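Local coordinates for Lmo2470 protein (Listeria monocytogenes EGD-e, PDB 5HL3) that probably acts as a calcium-binding, leucine-rich-repeat internalin that interacts with host afadin and helps the bacterium cross basement membranes, at residues Pro11-Ile14 with Ile15-Phe18; Gln289-Thr293 with Asn294-Ser298. All coordinates share one frame; numbering follows the deposited sequence.

Interaction 1 of 2, residues Pro11-Ile14 with Ile15-Phe18; sequences PAPI and IDVF
Pro13 O is gripped by two backbone N-H groups one turn further along the chain. Val17 N donates to it at 3.2 Å, nearly along the C=O axis (161° at the oxygen), which is the i to i+4 bond of an alpha-helix. Asp16 N, 2.9 Å from the same Pro13 O, comes instead from above the carbonyl plane, 58° out of it, as an i to i+3 bond. A third bond, from Phe18 N to Ile14 O at 2.9 Å, completes the single turn and, like the Val17 bond, is close to linear at the carbonyl.

Side chains pack around this frame. With CG beside its own backbone N (chi1 -64°), Asp16 brings its carboxylate against the CD-CG side of the Pro13 ring, OD2 3.3 Å from Pro13 CD and nearly as close to CG, an oxygen against ring methylenes. Val17 spreads its two methyls: CG2 meets Ala12 CB at 3.8 Å, while CG1 sits 3.5 Å above the plane of the Phe18 ring, over its centre. Ile14 CG2 reaches Phe18 CD2 at 4.0 Å, the two side chains crossing at a slant.

Beyond the turn, Phe18 packs on Leu23 and Met27 of helix 21-30, and Arg68 hydrogen-bonds the carbonyls of Asp16 and Val17 where the turn ends. Strand 12-13 pairs with strand 39-40. A proline at the N-cap thus passes the chain directly from strand into a one-turn helix, within the N-terminal domain of internalins, whose sequence family belongs to the EF-hand clan.

Interaction 2 of 2, residues Gln289-Thr293 with Asn294-Ser298; sequences QMEET and NMLVS
Two peptide carbonyl planes, those of Met290 and Glu291, receive the returning chain in different ways. Met295 N lies in the Met290 carbonyl plane and donates to Met290 O at 3.0 Å. Asn294 N approaches Glu291 O at 3.2 Å from above that plane, 65° out of it. Glu291 O also accepts from a water, which accepts from Leu296 N. The Gln289 carbonyl plane is met from opposite faces by Thr293 N and Thr293 OG1, the hydroxyl donating to Gln289 O at 2.8 Å.

That hydroxyl stands between Thr293 N and the carbonyl carbon (chi1 63°), where it also lies 3.4 Å from SE of selenomethionine Met295, the two side chains running alongside each other. The same SE meets Met290 CG at 3.9 Å, with the two selenomethionine chains at about a right angle. Leu296 folds back on the last turn: its CD2 is 4.0 Å from Met290 CB and its CD1 3.9 Å from Glu291 CB. Tyr342 of strand 334-345 touches both Met290 and Leu296.

Accompanied by the apolar Met290-Met295 contact, the 6-to-1 (Met295 N-Met290 O) and 5-to-2 (Asn294 N-Glu291 O) bonds and positive phi (63°) at C-prime Asn294 identify a Schellman motif ending helix 285-292.

Interactions 1 and 2 lie on opposite sides of the chain's centre, with their centres about 67 Å apart and their nearest atoms about 54 Å apart, so neither touches the other. The parallel leucine-rich-repeat sheet lies between them in sequence. They treat opposite ends of short helices: 11-18 starts one after a strand, whereas 289-298 closes one before strand 301-306. Each is near a calcium site. The Ile14 side chain is about 5 Å from that of Asp38, whose ion is not bound to this chain here, and about 9 Å from a bound calcium ion; the Glu292 side chain is about 5 Å from a bound calcium ion, probably the one held by Glu319 and Asn322.

Interaction 1 of 2, residues Pro11-Ile14 with Ile15-Phe18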
loop_
_atom_site.group_PDB
_atom_site.type_symbol
_atom_site.label_atom_id
_atom_site.label_comp_id
_atom_site.label_asym_id
_atom_site.label_seq_id
_atom_site.Cartn_x
_atom_site.Cartn_y
_atom_site.Cartn_z
ATOM N N PRO A 11 18.801 40.723 14.960
ATOM C CA PRO A 11 18.004 39.963 15.905
ATOM C C PRO A 11 16.586 40.486 16.064
ATOM O O PRO A 11 16.312 41.658 15.794
ATOM C CB PRO A 11 18.776 40.129 17.245
ATOM C CG PRO A 11 20.160 40.534 16.843
ATOM C CD PRO A 11 19.967 41.360 15.607
ATOM N N ALA A 12 15.689 39.611 16.508
ATOM C CA ALA A 12 14.278 39.979 16.724
ATOM C C ALA A 12 13.583 38.979 17.610
ATOM O O ALA A 12 13.942 37.799 17.595
ATOM C CB ALA A 12 13.536 40.048 15.376
ATOM N N PRO A 13 12.534 39.421 18.333
ATOM C CA PRO A 13 11.682 38.448 19.044
ATOM C C PRO A 13 11.090 37.413 18.081
ATOM O O PRO A 13 10.733 37.727 16.957
ATOM C CB PRO A 13 10.568 39.334 19.638
ATOM C CG PRO A 13 11.240 40.657 19.825
ATOM C CD PRO A 13 12.095 40.813 18.606
ATOM N N ILE A 14 10.991 36.181 18.572
ATOM C CA ILE A 14 10.409 35.075 17.778
ATOM C C ILE A 14 9.039 35.465 17.202
ATOM O O ILE A 14 8.741 35.199 16.022
ATOM C CB ILE A 14 10.322 33.788 18.655
ATOM C CG1 ILE A 14 11.716 33.216 18.896
ATOM C CG2 ILE A 14 9.435 32.722 17.998
ATOM C CD1 ILE A 14 11.760 32.144 19.958
ATOM N N ILE A 15 8.213 36.095 18.022
ATOM C CA ILE A 15 6.854 36.462 17.613
ATOM C C ILE A 15 6.827 37.502 16.492
ATOM O O ILE A 15 5.835 37.597 15.778
ATOM C CB ILE A 15 6.028 36.899 18.849
ATOM C CG1 ILE A 15 4.519 37.026 18.544
ATOM C CG2 ILE A 15 6.569 38.191 19.455
ATOM C CD1 ILE A 15 3.834 35.777 18.066
ATOM N N ASP A 16 7.902 38.277 16.348
ATOM C CA ASP A 16 7.993 39.235 15.251
ATOM C C ASP A 16 8.471 38.551 13.958
ATOM O O ASP A 16 7.981 38.866 12.855
ATOM C CB ASP A 16 8.897 40.396 15.620
ATOM C CG ASP A 16 8.340 41.235 16.792
ATOM O OD1 ASP A 16 7.112 41.275 17.019
ATOM O OD2 ASP A 16 9.167 41.862 17.404
ATOM N N VAL A 17 9.369 37.565 14.072
ATOM C CA VAL A 17 9.822 36.817 12.893
ATOM C C VAL A 17 8.714 35.912 12.354
ATOM O O VAL A 17 8.531 35.805 11.147
ATOM C CB VAL A 17 11.048 35.940 13.264
ATOM C CG1 VAL A 17 11.536 35.151 12.046
ATOM C CG2 VAL A 17 12.187 36.785 13.852
ATOM N N PHE A 18 7.951 35.331 13.262
ATOM C CA PHE A 18 6.904 34.348 12.932
ATOM C C PHE A 18 5.579 34.844 13.540
ATOM O O PHE A 18 5.164 34.371 14.586
ATOM C CB PHE A 18 7.288 33.000 13.534
ATOM C CG PHE A 18 8.643 32.500 13.094
ATOM C CD1 PHE A 18 8.871 32.051 11.798
ATOM C CD2 PHE A 18 9.690 32.447 13.985
ATOM C CE1 PHE A 18 10.120 31.564 11.418
ATOM C CE2 PHE A 18 10.944 31.940 13.613
ATOM C CZ PHE A 18 11.150 31.489 12.325
#

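Interaction 2 of 2, residues Gln289-Thr293 with Asn294-Ser298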
loop_
_atom_site.group_PDB
_atom_site.type_symbol
_atom_site.label_atom_id
_atom_site.label_comp_id
_atom_site.label_asym_id
_atom_site.label_seq_id
_atom_site.Cartn_x
_atom_site.Cartn_y
_atom_site.Cartn_z
ATOM N N GLN A 289 -0.214 -26.869 -6.679
ATOM C CA GLN A 289 0.986 -26.041 -6.568
ATOM C C GLN A 289 1.400 -25.859 -5.112
ATOM O O GLN A 289 2.600 -25.996 -4.774
ATOM C CB GLN A 289 0.753 -24.686 -7.211
ATOM C CG GLN A 289 0.649 -24.720 -8.719
ATOM C CD GLN A 289 0.245 -23.362 -9.276
ATOM O OE1 GLN A 289 -0.825 -22.830 -8.928
ATOM N NE2 GLN A 289 1.084 -22.803 -10.122
HETATM N N MSE A 290 0.433 -25.535 -4.253
HETATM C CA MSE A 290 0.725 -25.342 -2.830
HETATM C C MSE A 290 1.193 -26.633 -2.197
HETATM O O MSE A 290 2.106 -26.647 -1.371
HETATM C CB MSE A 290 -0.486 -24.733 -2.090
HETATM C CG MSE A 290 -0.668 -23.287 -2.544
HETATM SE SE MSE A 290 -2.169 -22.344 -1.714
HETATM C CE MSE A 290 -1.637 -22.420 0.182
ATOM N N GLU A 291 0.559 -27.749 -2.559
ATOM C CA GLU A 291 0.921 -29.036 -1.978
ATOM C C GLU A 291 2.329 -29.421 -2.375
ATOM O O GLU A 291 3.158 -29.770 -1.501
ATOM C CB GLU A 291 -0.088 -30.124 -2.417
ATOM C CG GLU A 291 -0.005 -31.438 -1.645
ATOM C CD GLU A 291 1.213 -32.285 -1.965
ATOM O OE1 GLU A 291 1.719 -32.292 -3.108
ATOM O OE2 GLU A 291 1.671 -33.005 -1.057
ATOM N N GLU A 292 2.651 -29.293 -3.665
ATOM C CA GLU A 292 3.929 -29.773 -4.142
ATOM C C GLU A 292 5.118 -28.907 -3.752
ATOM O O GLU A 292 6.240 -29.413 -3.679
ATOM C CB GLU A 292 3.890 -30.104 -5.622
ATOM C CG GLU A 292 3.817 -28.987 -6.587
ATOM C CD GLU A 292 3.077 -29.369 -7.888
ATOM O OE1 GLU A 292 2.697 -28.411 -8.592
ATOM O OE2 GLU A 292 2.808 -30.575 -8.174
ATOM N N THR A 293 4.871 -27.625 -3.466
ATOM C CA THR A 293 5.943 -26.736 -3.004
ATOM C C THR A 293 5.921 -26.559 -1.479
ATOM O O THR A 293 6.554 -25.653 -0.934
ATOM C CB THR A 293 5.955 -25.385 -3.741
ATOM O OG1 THR A 293 4.738 -24.683 -3.483
ATOM C CG2 THR A 293 6.136 -25.596 -5.218
ATOM N N ASN A 294 5.224 -27.438 -0.772
ATOM C CA ASN A 294 5.303 -27.468 0.701
ATOM C C ASN A 294 4.818 -26.204 1.391
ATOM O O ASN A 294 5.354 -25.813 2.434
ATOM C CB ASN A 294 6.708 -27.904 1.150
ATOM C CG ASN A 294 7.034 -29.284 0.643
ATOM O OD1 ASN A 294 6.281 -30.222 0.881
ATOM N ND2 ASN A 294 8.099 -29.397 -0.141
HETATM N N MSE A 295 3.773 -25.606 0.834
HETATM C CA MSE A 295 3.173 -24.410 1.394
HETATM C C MSE A 295 2.055 -24.717 2.366
HETATM O O MSE A 295 1.572 -23.800 3.039
HETATM C CB MSE A 295 2.617 -23.535 0.265
HETATM C CG MSE A 295 3.732 -23.029 -0.668
HETATM SE SE MSE A 295 3.049 -22.026 -2.224
HETATM C CE MSE A 295 2.377 -20.428 -1.326
ATOM N N LEU A 296 1.633 -25.969 2.486
ATOM C CA LEU A 296 0.515 -26.277 3.353
ATOM C C LEU A 296 0.924 -26.449 4.798
ATOM O O LEU A 296 1.961 -27.048 5.091
ATOM C CB LEU A 296 -0.184 -27.560 2.893
ATOM C CG LEU A 296 -0.737 -27.580 1.465
ATOM C CD1 LEU A 296 -1.278 -28.991 1.148
ATOM C CD2 LEU A 296 -1.773 -26.499 1.224
ATOM N N VAL A 297 0.077 -25.955 5.694
ATOM C CA VAL A 297 0.248 -26.157 7.153
ATOM C C VAL A 297 -0.563 -27.338 7.711
ATOM O O VAL A 297 -0.400 -27.727 8.872
ATOM C CB VAL A 297 -0.085 -24.864 7.960
ATOM C CG1 VAL A 297 0.809 -23.700 7.561
ATOM C CG2 VAL A 297 -1.568 -24.498 7.859
ATOM N N SER A 298 -1.486 -27.856 6.900
ATOM C CA SER A 298 -2.296 -29.030 7.258
ATOM C C SER A 298 -2.643 -29.748 5.946
ATOM O O SER A 298 -2.782 -29.104 4.927
ATOM C CB SER A 298 -3.569 -28.601 7.979
ATOM O OG SER A 298 -4.351 -27.772 7.172
HETATM O O HOH W 1 2.487 -28.832 1.248
HETATM O O HOH W 2 4.943 -31.811 -0.932
HETATM O O HOH W 3 9.519 -26.892 -1.876
#